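Local structure of CD180 antigen (Mus musculus, 3T6Q) at residues A[99-102]-A[103-106]; A[192-195]-A[196-200]; A[220-224]-A[225-229]; A[489-492]-A[493-497]; A[536-540]-A[541-545]. The protein probably cooperates with MD-1 and TLR4 in the innate immune response of B cells to bacterial lipopolysaccharide and leads to NF-kappa-B activation. All blocks are in the same frame, centred on the assembly; numbering follows the deposited sequence.

All five contacts are local, at turns or a helix start of the leucine-rich-repeat solenoid. Contacts 2 and 3 belong together: their centres are about 10 Å apart and they touch, with F199 CE1 3.5 Å from L222 CD2 and F199 CD2 3.4 Å from G221 O. Contact 3 also carries the N-linked glycan on N224. Contacts 4 and 5 lie near each other towards the C-terminal end, with centres about 16 Å apart and nearest atoms about 8 Å apart. They lie across the chain's centre from contact 2, whose centre is about 70 Å from that of contact 4. Contact 1 stands alone in the N-terminal part, its centre about 35 Å from those of contacts 2 and 3.

Contact 1. Residues A[99-102]-A[103-106]; sequences TALS and GPKA
L101 and P104 form the tight, buried part of this turn. L101 CD2 meets P104 CG at 3.9 Å, and the two side chains cross at about a right angle. The leucine's first torsion (chi1 -69°) sends CD2 to the proline. P104 CD also rests 3.5 Å from L101 O. P104 is the centre of an inverse gamma turn, in which K105 N bonds to G103 O. A type I turn, T99 to S102, precedes it. The other side is looser. There the exposed K105 folds back, and its NZ donates to S102 O at 2.6 Å. The approach is 23° off the carbonyl plane. The lysine's last torsion is eclipsed (chi4 1°), which bends the amine round towards that oxygen. A water bridges the two halves, donating to A100 O at 2.8 Å and accepting from G103 N at 3.0 Å. S102 OG is hydrogen-bonded to D75 OD1, in the preceding repeat. Q128 NE2 bonds to both L101 O and P104 O. The chemistry implies a loop running from LRR 3 into LRR 4, several of whose polar groups are met by side chains and a water, beside a few turn bonds, over a small apolar base.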
loop_
_atom_site.group_PDB
_atom_site.type_symbol
_atom_site.label_atom_id
_atom_site.label_comp_id
_atom_site.label_asym_id
_atom_site.label_seq_id
_atom_site.Cartn_x
_atom_site.Cartn_y
_atom_site.Cartn_z
ATOM N N THR A 99 15.098 18.635 -2.701
ATOM C CA THR A 99 16.148 19.072 -1.756
ATOM C C THR A 99 15.935 18.624 -0.295
ATOM O O THR A 99 16.632 19.086 0.619
ATOM C CB THR A 99 16.330 20.619 -1.786
ATOM O OG1 THR A 99 15.180 21.262 -1.208
ATOM C CG2 THR A 99 16.514 21.111 -3.189
ATOM N N ALA A 100 14.963 17.737 -0.059
ATOM C CA ALA A 100 14.637 17.348 1.309
ATOM C C ALA A 100 15.857 16.765 2.005
ATOM O O ALA A 100 16.104 17.055 3.191
ATOM C CB ALA A 100 13.482 16.338 1.329
ATOM N N LEU A 101 16.652 15.991 1.255
ATOM C CA LEU A 101 17.856 15.356 1.823
ATOM C C LEU A 101 19.178 16.051 1.433
ATOM O O LEU A 101 20.221 15.393 1.342
ATOM C CB LEU A 101 17.907 13.877 1.388
ATOM C CG LEU A 101 16.853 12.934 1.986
ATOM C CD1 LEU A 101 16.852 11.604 1.230
ATOM C CD2 LEU A 101 17.176 12.732 3.463
ATOM N N SER A 102 19.144 17.370 1.238
ATOM C CA SER A 102 20.348 18.136 0.863
ATOM C C SER A 102 21.358 18.178 2.009
ATOM O O SER A 102 22.552 18.138 1.785
ATOM C CB SER A 102 19.968 19.565 0.414
ATOM O OG SER A 102 19.437 20.322 1.528
ATOM N N GLY A 103 20.855 18.256 3.236
ATOM C CA GLY A 103 21.657 18.327 4.442
ATOM C C GLY A 103 22.518 17.095 4.739
ATOM O O GLY A 103 23.747 17.209 4.885
ATOM N N PRO A 104 21.896 15.908 4.839
ATOM C CA PRO A 104 22.652 14.701 5.254
ATOM C C PRO A 104 23.431 13.981 4.141
ATOM O O PRO A 104 23.089 12.843 3.739
ATOM C CB PRO A 104 21.569 13.788 5.838
ATOM C CG PRO A 104 20.275 14.278 5.279
ATOM C CD PRO A 104 20.434 15.690 4.822
ATOM N N LYS A 105 24.491 14.623 3.657
ATOM C CA LYS A 105 25.204 14.093 2.526
ATOM C C LYS A 105 25.992 12.815 2.887
ATOM O O LYS A 105 26.244 12.007 1.997
ATOM C CB LYS A 105 26.119 15.165 1.884
ATOM C CG LYS A 105 25.400 16.326 1.169
ATOM C CD LYS A 105 26.406 17.221 0.426
ATOM C CE LYS A 105 25.919 18.598 -0.017
ATOM N NZ LYS A 105 24.527 19.014 0.311
ATOM N N ALA A 106 26.354 12.628 4.163
ATOM C CA ALA A 106 27.017 11.379 4.623
ATOM C C ALA A 106 26.032 10.332 5.184
ATOM O O ALA A 106 26.451 9.407 5.892
ATOM C CB ALA A 106 28.134 11.647 5.647
HETATM O O HOH W 1 18.010 19.126 3.560
#

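Contact 2. Residues A[192-195]-A[196-200]; sequences AGIE and PGAFD
I194 and F199 supply the main apolar contact of this loop in LRR 7. I194 CG2 comes to the edge of the F199 ring, near its plane, at 3.8 Å from CE2. The branch can do this because CG2 lies opposite the backbone N, while CG1 stands beside it (chi1 -64°). The two side chains cross at about a right angle. The same methyl also lies 4.2 Å from A198 CB, so one branch serves both residues.

The hydrogen bonding across the turn is of the backbone. A198 N donates to E195 O at 2.9 Å, with an angle of 155° at the hydrogen. This closes a type II turn with P196 and G197 at its corners. G197 has a positive phi, 95°, as is usual at the third position of such a turn. A second turn, type I, follows from G197 to D200, where D200 N bonds to G197 O.

The polar side-chain contact is made by E195. Its chain runs on extended, away from the turn, and its OE2 accepts from K170 N at the start of helix 170-174.

The short strand 193-194 pairs in parallel with strand 167-168. A198 and F199 pack on M173 of helix 170-174, and F199 reaches F204 and L207 of strand 203-208.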
loop_
_atom_site.group_PDB
_atom_site.type_symbol
_atom_site.label_atom_id
_atom_site.label_comp_id
_atom_site.label_asym_id
_atom_site.label_seq_id
_atom_site.Cartn_x
_atom_site.Cartn_y
_atom_site.Cartn_z
ATOM N N ALA A 192 8.163 -14.728 -10.374
ATOM C CA ALA A 192 7.684 -15.671 -11.385
ATOM C C ALA A 192 8.621 -15.828 -12.576
ATOM O O ALA A 192 8.507 -16.802 -13.290
ATOM C CB ALA A 192 6.269 -15.320 -11.849
ATOM N N GLY A 193 9.582 -14.924 -12.764
ATOM C CA GLY A 193 10.549 -15.099 -13.863
ATOM C C GLY A 193 11.799 -14.297 -13.623
ATOM O O GLY A 193 11.769 -13.272 -12.955
ATOM N N ILE A 194 12.908 -14.766 -14.182
ATOM C CA ILE A 194 14.186 -14.064 -14.160
ATOM C C ILE A 194 14.726 -14.143 -15.607
ATOM O O ILE A 194 14.723 -15.212 -16.234
ATOM C CB ILE A 194 15.184 -14.730 -13.173
ATOM C CG1 ILE A 194 14.640 -14.618 -11.718
ATOM C CG2 ILE A 194 16.564 -14.054 -13.258
ATOM C CD1 ILE A 194 15.506 -15.312 -10.681
ATOM N N GLU A 195 15.122 -13.007 -16.148
ATOM C CA GLU A 195 15.568 -12.946 -17.552
ATOM C C GLU A 195 16.856 -13.743 -17.684
ATOM O O GLU A 195 17.770 -13.510 -16.911
ATOM C CB GLU A 195 15.826 -11.509 -17.966
ATOM C CG GLU A 195 15.896 -11.352 -19.490
ATOM C CD GLU A 195 16.117 -9.927 -19.973
ATOM O OE1 GLU A 195 16.256 -9.766 -21.203
ATOM O OE2 GLU A 195 16.189 -8.974 -19.165
ATOM N N PRO A 196 16.919 -14.718 -18.620
ATOM C CA PRO A 196 18.167 -15.455 -18.822
ATOM C C PRO A 196 19.322 -14.489 -19.016
ATOM O O PRO A 196 19.202 -13.520 -19.759
ATOM C CB PRO A 196 17.892 -16.235 -20.118
ATOM C CG PRO A 196 16.434 -16.541 -20.011
ATOM C CD PRO A 196 15.848 -15.243 -19.485
ATOM N N GLY A 197 20.414 -14.709 -18.303
ATOM C CA GLY A 197 21.566 -13.844 -18.415
ATOM C C GLY A 197 21.628 -12.748 -17.390
ATOM O O GLY A 197 22.689 -12.121 -17.225
ATOM N N ALA A 198 20.519 -12.521 -16.673
ATOM C CA ALA A 198 20.461 -11.429 -15.682
ATOM C C ALA A 198 21.468 -11.591 -14.564
ATOM O O ALA A 198 21.930 -10.595 -14.005
ATOM C CB ALA A 198 19.039 -11.249 -15.111
ATOM N N PHE A 199 21.831 -12.834 -14.233
ATOM C CA PHE A 199 22.786 -13.063 -13.159
ATOM C C PHE A 199 24.212 -13.452 -13.575
ATOM O O PHE A 199 25.028 -13.818 -12.726
ATOM C CB PHE A 199 22.214 -14.092 -12.179
ATOM C CG PHE A 199 21.233 -13.485 -11.221
ATOM C CD1 PHE A 199 21.637 -13.125 -9.937
ATOM C CD2 PHE A 199 19.937 -13.195 -11.635
ATOM C CE1 PHE A 199 20.744 -12.541 -9.065
ATOM C CE2 PHE A 199 19.033 -12.614 -10.755
ATOM C CZ PHE A 199 19.441 -12.295 -9.472
ATOM N N ASP A 200 24.510 -13.319 -14.867
ATOM C CA ASP A 200 25.850 -13.614 -15.385
ATOM C C ASP A 200 26.879 -12.868 -14.585
ATOM O O ASP A 200 26.771 -11.650 -14.401
ATOM C CB ASP A 200 25.984 -13.230 -16.861
ATOM C CG ASP A 200 25.278 -14.209 -17.785
ATOM O OD1 ASP A 200 24.665 -15.212 -17.321
ATOM O OD2 ASP A 200 25.317 -13.960 -18.999
#

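Contact 3. Residues A[220-224]-A[225-229]; sequences KGLKN and STIQS. With NAG (2-acetamido-2-deoxy-beta-D-glucopyranose), chain S.
A type II turn from L222 to S225 leads the chain out of helix 215-221 into strand 226-231, and S225 N bonds to L222 O at 3.0 Å with an angle of 155° at the hydrogen. N224 holds a positive phi in this turn. S225 then adds its own side chain. Its OG donates to the same L222 O at 2.7 Å, in the carbonyl plane and on a lone pair, whereas the backbone N comes from 23° off that plane. The hydroxyl sits between the backbone N and the carbonyl carbon (chi1 64°), and from there it faces back over the turn. One carbonyl of the buried L222 thus takes two bonds. L222 CD1 and I227 CD1 meet at 3.8 Å, with the side chains at about a right angle. The turn belongs to a beta-alpha-beta unit of the leucine-rich-repeat solenoid, made of strand 203-208, helix 215-221 and strand 226-231. L222 and I227 both pack on L207 and on M254. N224 points out of the turn and carries the N-linked sugar, with ND2 bonded to NAG C1 at 1.4 Å. Its OD1 accepts from S201 N, which helps to fix the amide. T226, of the glycosylation sequon, holds a water through OG1 at 2.9 Å, and that water donates to N224 O at 2.6 Å. The acetamido methyl C8 of the sugar lies 3.6 Å from T226 OG1.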
loop_
_atom_site.group_PDB
_atom_site.type_symbol
_atom_site.label_atom_id
_atom_site.label_comp_id
_atom_site.label_asym_id
_atom_site.label_seq_id
_atom_site.Cartn_x
_atom_site.Cartn_y
_atom_site.Cartn_z
ATOM N N LYS A 220 17.181 -21.764 -11.706
ATOM C CA LYS A 220 17.489 -21.524 -13.108
ATOM C C LYS A 220 17.915 -20.061 -13.397
ATOM O O LYS A 220 18.922 -19.809 -14.077
ATOM C CB LYS A 220 16.326 -21.993 -13.983
ATOM C CG LYS A 220 16.470 -21.676 -15.470
ATOM C CD LYS A 220 15.177 -22.063 -16.186
ATOM C CE LYS A 220 14.844 -23.533 -15.935
ATOM N NZ LYS A 220 13.747 -24.003 -16.839
ATOM N N GLY A 221 17.184 -19.104 -12.831
ATOM C CA GLY A 221 17.455 -17.686 -13.030
ATOM C C GLY A 221 18.775 -17.235 -12.444
ATOM O O GLY A 221 19.393 -16.324 -12.957
ATOM N N LEU A 222 19.229 -17.895 -11.385
ATOM C CA LEU A 222 20.499 -17.530 -10.729
ATOM C C LEU A 222 21.757 -18.141 -11.350
ATOM O O LEU A 222 22.874 -18.003 -10.808
ATOM C CB LEU A 222 20.463 -17.930 -9.241
ATOM C CG LEU A 222 19.400 -17.253 -8.352
ATOM C CD1 LEU A 222 19.621 -17.621 -6.885
ATOM C CD2 LEU A 222 19.365 -15.744 -8.491
ATOM N N LYS A 223 21.591 -18.832 -12.458
ATOM C CA LYS A 223 22.732 -19.348 -13.222
ATOM C C LYS A 223 23.943 -18.401 -13.281
ATOM O O LYS A 223 23.804 -17.202 -13.541
ATOM C CB LYS A 223 22.280 -19.710 -14.640
ATOM C CG LYS A 223 23.440 -20.313 -15.456
ATOM C CD LYS A 223 22.949 -20.750 -16.822
ATOM C CE LYS A 223 24.091 -21.338 -17.677
ATOM N NZ LYS A 223 23.635 -21.494 -19.083
ATOM N N ASN A 224 25.115 -18.950 -12.972
ATOM C CA ASN A 224 26.382 -18.237 -13.046
ATOM C C ASN A 224 26.700 -17.282 -11.887
ATOM O O ASN A 224 27.748 -16.643 -11.883
ATOM C CB ASN A 224 26.515 -17.526 -14.415
ATOM C CG ASN A 224 27.960 -17.339 -14.822
ATOM O OD1 ASN A 224 28.442 -16.222 -15.070
ATOM N ND2 ASN A 224 28.668 -18.446 -14.868
ATOM N N SER A 225 25.782 -17.158 -10.902
ATOM C CA SER A 225 26.003 -16.250 -9.774
ATOM C C SER A 225 26.924 -16.880 -8.722
ATOM O O SER A 225 27.103 -18.096 -8.700
ATOM C CB SER A 225 24.649 -15.831 -9.125
ATOM O OG SER A 225 24.010 -16.969 -8.572
ATOM N N THR A 226 27.530 -16.040 -7.893
ATOM C CA THR A 226 28.288 -16.469 -6.720
ATOM C C THR A 226 27.659 -15.801 -5.500
ATOM O O THR A 226 27.582 -14.558 -5.442
ATOM C CB THR A 226 29.756 -16.027 -6.858
ATOM O OG1 THR A 226 30.272 -16.639 -8.038
ATOM C CG2 THR A 226 30.615 -16.476 -5.649
ATOM N N ILE A 227 27.183 -16.611 -4.548
ATOM C CA ILE A 227 26.338 -16.111 -3.440
ATOM C C ILE A 227 26.909 -16.717 -2.153
ATOM O O ILE A 227 27.182 -17.932 -2.099
ATOM C CB ILE A 227 24.866 -16.554 -3.593
ATOM C CG1 ILE A 227 24.286 -16.076 -4.947
ATOM C CG2 ILE A 227 24.026 -15.992 -2.424
ATOM C CD1 ILE A 227 23.117 -16.887 -5.474
ATOM N N GLN A 228 27.119 -15.892 -1.130
ATOM C CA GLN A 228 27.583 -16.442 0.121
ATOM C C GLN A 228 26.407 -17.106 0.865
ATOM O O GLN A 228 26.514 -18.241 1.284
ATOM C CB GLN A 228 28.248 -15.382 0.973
ATOM C CG GLN A 228 29.593 -15.795 1.535
ATOM C CD GLN A 228 29.521 -16.495 2.883
ATOM O OE1 GLN A 228 30.558 -16.712 3.517
ATOM N NE2 GLN A 228 28.314 -16.858 3.327
ATOM N N SER A 229 25.284 -16.412 0.998
ATOM C CA SER A 229 24.147 -16.999 1.693
ATOM C C SER A 229 22.880 -16.845 0.846
ATOM O O SER A 229 22.539 -15.755 0.423
ATOM C CB SER A 229 24.049 -16.389 3.118
ATOM O OG SER A 229 22.772 -16.671 3.680
HETATM C C1 NAG S . 30.044 -18.433 -15.243
HETATM C C2 NAG S . 30.787 -19.444 -14.379
HETATM C C3 NAG S . 32.212 -19.661 -14.917
HETATM C C4 NAG S . 32.163 -19.889 -16.435
HETATM C C5 NAG S . 31.458 -18.689 -17.082
HETATM C C6 NAG S . 31.502 -18.653 -18.616
HETATM C C7 NAG S . 29.980 -19.592 -12.088
HETATM C C8 NAG S . 30.075 -19.086 -10.672
HETATM N N2 NAG S . 30.811 -19.058 -12.977
HETATM O O3 NAG S . 32.830 -20.729 -14.229
HETATM O O4 NAG S . 33.467 -20.058 -16.922
HETATM O O5 NAG S . 30.110 -18.750 -16.627
HETATM O O6 NAG S . 30.758 -19.751 -19.054
HETATM O O7 NAG S . 29.144 -20.433 -12.391
HETATM O O HOH W 2 29.426 -15.204 -10.456
#

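Contact 4. Residues A[489-492]-A[493-497]; sequences SSID and QHAFT
I491 and A495 make the closest apolar contact here, with I491 CG2 3.7 Å from A495 CB. The same methyl also reaches F496 CZ at 4.0 Å. Isoleucine and phenylalanine cross at about a right angle. The first torsion of I491 (chi1 -55°) turns the short branch to both partners.

The polar contacts run through D492, which is used twice. Its carbonyl O accepts from A495 N at 3.0 Å. That donor stands well above the carbonyl plane and not on a lone pair. Its carboxylate OD2 accepts from H494 N at 2.9 Å, on the anti side, with an angle of 163° at the hydrogen. The carboxylate is carried over the start of the turn because CG is opposite the backbone N (chi1 -168°). The backbone bond closes a type I turn from D492 to A495, and the bond from H494 N to the side chain is that of an Asx turn.

Further out, Q493 CG lies 3.6 Å above one face of the H494 ring, offset toward its rim. A second type I turn runs from H494 to T497, whose backbone bond, T497 N to H494 O, is weak. A495 O accepts from N470 ND2.

The contact lies in LRR 17. Strand 490-491 pairs in parallel with strand 465-466, and I466 of that strand meets I491, A495 and F496. F496 also packs on L472 and M502, the latter just before strand 504-506.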
loop_
_atom_site.group_PDB
_atom_site.type_symbol
_atom_site.label_atom_id
_atom_site.label_comp_id
_atom_site.label_asym_id
_atom_site.label_seq_id
_atom_site.Cartn_x
_atom_site.Cartn_y
_atom_site.Cartn_z
ATOM N N SER A 489 20.882 -20.474 52.202
ATOM C CA SER A 489 20.799 -19.733 53.472
ATOM C C SER A 489 22.137 -19.223 53.940
ATOM O O SER A 489 22.220 -18.164 54.566
ATOM C CB SER A 489 20.231 -20.634 54.585
ATOM O OG SER A 489 18.841 -20.822 54.351
ATOM N N SER A 490 23.196 -19.976 53.653
ATOM C CA SER A 490 24.519 -19.650 54.216
ATOM C C SER A 490 25.617 -20.250 53.387
ATOM O O SER A 490 25.413 -21.252 52.702
ATOM C CB SER A 490 24.647 -20.192 55.668
ATOM O OG SER A 490 24.168 -21.538 55.746
ATOM N N ILE A 491 26.800 -19.674 53.532
ATOM C CA ILE A 491 28.006 -20.120 52.853
ATOM C C ILE A 491 29.092 -20.059 53.908
ATOM O O ILE A 491 29.341 -19.001 54.494
ATOM C CB ILE A 491 28.353 -19.193 51.637
ATOM C CG1 ILE A 491 27.157 -19.097 50.662
ATOM C CG2 ILE A 491 29.635 -19.674 50.920
ATOM C CD1 ILE A 491 27.441 -18.266 49.433
ATOM N N ASP A 492 29.701 -21.200 54.200
ATOM C CA ASP A 492 30.827 -21.238 55.104
ATOM C C ASP A 492 31.919 -20.254 54.671
ATOM O O ASP A 492 32.178 -20.111 53.474
ATOM C CB ASP A 492 31.380 -22.676 55.149
ATOM C CG ASP A 492 32.368 -22.868 56.282
ATOM O OD1 ASP A 492 31.933 -23.305 57.349
ATOM O OD2 ASP A 492 33.557 -22.537 56.115
ATOM N N GLN A 493 32.582 -19.589 55.624
ATOM C CA GLN A 493 33.640 -18.632 55.299
ATOM C C GLN A 493 34.812 -19.194 54.495
ATOM O O GLN A 493 35.554 -18.420 53.860
ATOM C CB GLN A 493 34.214 -17.997 56.571
ATOM C CG GLN A 493 34.802 -18.991 57.563
ATOM C CD GLN A 493 35.546 -18.288 58.682
ATOM O OE1 GLN A 493 36.247 -17.290 58.461
ATOM N NE2 GLN A 493 35.412 -18.812 59.888
ATOM N N HIS A 494 35.005 -20.512 54.568
ATOM C CA HIS A 494 36.095 -21.183 53.868
ATOM C C HIS A 494 35.618 -21.951 52.672
ATOM O O HIS A 494 36.395 -22.697 52.093
ATOM C CB HIS A 494 36.907 -22.099 54.823
ATOM C CG HIS A 494 37.643 -21.339 55.894
ATOM N ND1 HIS A 494 38.584 -20.403 55.607
ATOM C CD2 HIS A 494 37.517 -21.358 57.283
ATOM C CE1 HIS A 494 39.041 -19.868 56.756
ATOM N NE2 HIS A 494 38.386 -20.453 57.777
ATOM N N ALA A 495 34.354 -21.761 52.267
ATOM C CA ALA A 495 33.770 -22.519 51.144
ATOM C C ALA A 495 34.458 -22.354 49.776
ATOM O O ALA A 495 34.394 -23.261 48.928
ATOM C CB ALA A 495 32.286 -22.204 50.994
ATOM N N PHE A 496 35.051 -21.194 49.552
ATOM C CA PHE A 496 35.572 -20.823 48.236
ATOM C C PHE A 496 37.073 -20.553 48.314
ATOM O O PHE A 496 37.639 -20.004 47.363
ATOM C CB PHE A 496 34.910 -19.538 47.734
ATOM C CG PHE A 496 33.412 -19.625 47.534
ATOM C CD1 PHE A 496 32.788 -20.810 47.122
ATOM C CD2 PHE A 496 32.637 -18.485 47.720
ATOM C CE1 PHE A 496 31.406 -20.850 46.906
ATOM C CE2 PHE A 496 31.262 -18.512 47.489
ATOM C CZ PHE A 496 30.655 -19.696 47.084
ATOM N N THR A 497 37.701 -20.904 49.447
ATOM C CA THR A 497 39.117 -20.561 49.693
ATOM C C THR A 497 40.122 -21.090 48.629
ATOM O O THR A 497 41.106 -20.417 48.318
ATOM C CB THR A 497 39.580 -20.968 51.114
ATOM O OG1 THR A 497 38.599 -20.552 52.076
ATOM C CG2 THR A 497 40.903 -20.276 51.468
#

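Contact 5. Residues A[536-540]-A[541-545]; sequences SIILP and SLLPI
P540, I538 and L543 have the most surface buried at this helix start. P540 and L543 are joined by a backbone bond: L543 N donates to P540 O at 2.9 Å. The donor is well above the carbonyl plane, as in a tight 3-10 turn. Just before it, L542 N donates to L539 O at 3.0 Å, so two i to i+3 bonds follow one another. The next residue, P544, has no N-H to give, so P540 O cannot take the i+4 bond of an alpha helix. P544 CD lies 3.3 Å from P540 O. P540 is also packed by L543, whose CD1 is 3.8 Å from P540 CA.

I538 works through its CG2 branch, which its first torsion (chi1 -59°) turns to the two leucines. The methyl touches L542 CB at 3.9 Å and L543 CD2 at 4.0 Å. It meets L542 at about a right angle and L543 more obliquely. L543 is thus held between two residues, with CD1 on the proline and CD2 on the isoleucine. L542 CB also lies 3.5 Å from L539 O.

The segment belongs to LRR 19, the last of the numbered repeats. The 3-10 turn leads into helix 543-547. On one flank, I538 and L543 pack on F568 of helix 566-574, and P540 and L543 meet Y567 there. L542 touches S514 and E518, in the loop between strands 504-506 and 527-529.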
loop_
_atom_site.group_PDB
_atom_site.type_symbol
_atom_site.label_atom_id
_atom_site.label_comp_id
_atom_site.label_asym_id
_atom_site.label_seq_id
_atom_site.Cartn_x
_atom_site.Cartn_y
_atom_site.Cartn_z
ATOM N N SER A 536 20.878 -7.196 55.721
ATOM C CA SER A 536 20.314 -6.015 56.408
ATOM C C SER A 536 21.402 -5.147 56.993
ATOM O O SER A 536 21.592 -4.000 56.592
ATOM C CB SER A 536 19.280 -6.417 57.483
ATOM O OG SER A 536 19.822 -7.423 58.357
ATOM N N ILE A 537 22.117 -5.721 57.955
ATOM C CA ILE A 537 23.239 -5.072 58.609
ATOM C C ILE A 537 24.542 -5.704 58.115
ATOM O O ILE A 537 24.622 -6.919 58.067
ATOM C CB ILE A 537 23.134 -5.268 60.168
ATOM C CG1 ILE A 537 21.913 -4.487 60.654
ATOM C CG2 ILE A 537 24.423 -4.797 60.864
ATOM C CD1 ILE A 537 21.786 -4.360 62.166
ATOM N N ILE A 538 25.541 -4.861 57.773
ATOM C CA ILE A 538 26.880 -5.305 57.371
ATOM C C ILE A 538 27.874 -4.698 58.356
ATOM O O ILE A 538 28.188 -3.520 58.284
ATOM C CB ILE A 538 27.192 -4.871 55.911
ATOM C CG1 ILE A 538 26.135 -5.472 54.976
ATOM C CG2 ILE A 538 28.607 -5.291 55.452
ATOM C CD1 ILE A 538 26.185 -4.856 53.584
ATOM N N LEU A 539 28.389 -5.526 59.248
ATOM C CA LEU A 539 29.225 -5.008 60.337
ATOM C C LEU A 539 30.566 -4.576 59.799
ATOM O O LEU A 539 30.965 -5.038 58.708
ATOM C CB LEU A 539 29.366 -6.037 61.452
ATOM C CG LEU A 539 28.067 -6.201 62.268
ATOM C CD1 LEU A 539 28.200 -7.420 63.146
ATOM C CD2 LEU A 539 27.728 -4.970 63.120
ATOM N N PRO A 540 31.264 -3.682 60.548
ATOM C CA PRO A 540 32.516 -3.088 60.078
ATOM C C PRO A 540 33.542 -4.099 59.622
ATOM O O PRO A 540 34.226 -3.822 58.648
ATOM C CB PRO A 540 33.060 -2.307 61.309
ATOM C CG PRO A 540 31.964 -2.304 62.325
ATOM C CD PRO A 540 30.765 -3.031 61.789
ATOM N N SER A 541 33.662 -5.252 60.291
ATOM C CA SER A 541 34.733 -6.212 59.936
ATOM C C SER A 541 34.564 -6.812 58.508
ATOM O O SER A 541 35.485 -7.432 57.971
ATOM C CB SER A 541 34.829 -7.335 60.971
ATOM O OG SER A 541 33.604 -8.061 61.014
ATOM N N LEU A 542 33.384 -6.656 57.920
ATOM C CA LEU A 542 33.151 -7.084 56.533
ATOM C C LEU A 542 33.462 -5.991 55.486
ATOM O O LEU A 542 33.580 -6.276 54.292
ATOM C CB LEU A 542 31.698 -7.557 56.356
ATOM C CG LEU A 542 31.232 -8.661 57.291
ATOM C CD1 LEU A 542 29.733 -8.798 57.131
ATOM C CD2 LEU A 542 31.964 -9.951 56.959
ATOM N N LEU A 543 33.588 -4.747 55.929
ATOM C CA LEU A 543 33.755 -3.633 54.994
ATOM C C LEU A 543 35.090 -3.691 54.234
ATOM O O LEU A 543 35.130 -3.333 53.051
ATOM C CB LEU A 543 33.563 -2.279 55.694
ATOM C CG LEU A 543 32.166 -2.120 56.318
ATOM C CD1 LEU A 543 32.132 -0.801 57.127
ATOM C CD2 LEU A 543 31.104 -2.119 55.221
ATOM N N PRO A 544 36.171 -4.158 54.894
ATOM C CA PRO A 544 37.393 -4.253 54.089
ATOM C C PRO A 544 37.240 -5.257 52.943
ATOM O O PRO A 544 37.886 -5.097 51.890
ATOM C CB PRO A 544 38.453 -4.705 55.095
ATOM C CG PRO A 544 37.923 -4.292 56.430
ATOM C CD PRO A 544 36.428 -4.441 56.319
ATOM N N ILE A 545 36.400 -6.273 53.136
ATOM C CA ILE A 545 36.202 -7.275 52.084
ATOM C C ILE A 545 35.511 -6.614 50.893
ATOM O O ILE A 545 35.938 -6.797 49.756
ATOM C CB ILE A 545 35.436 -8.523 52.570
ATOM C CG1 ILE A 545 36.273 -9.227 53.655
ATOM C CG2 ILE A 545 35.118 -9.461 51.378
ATOM C CD1 ILE A 545 35.511 -10.228 54.492
#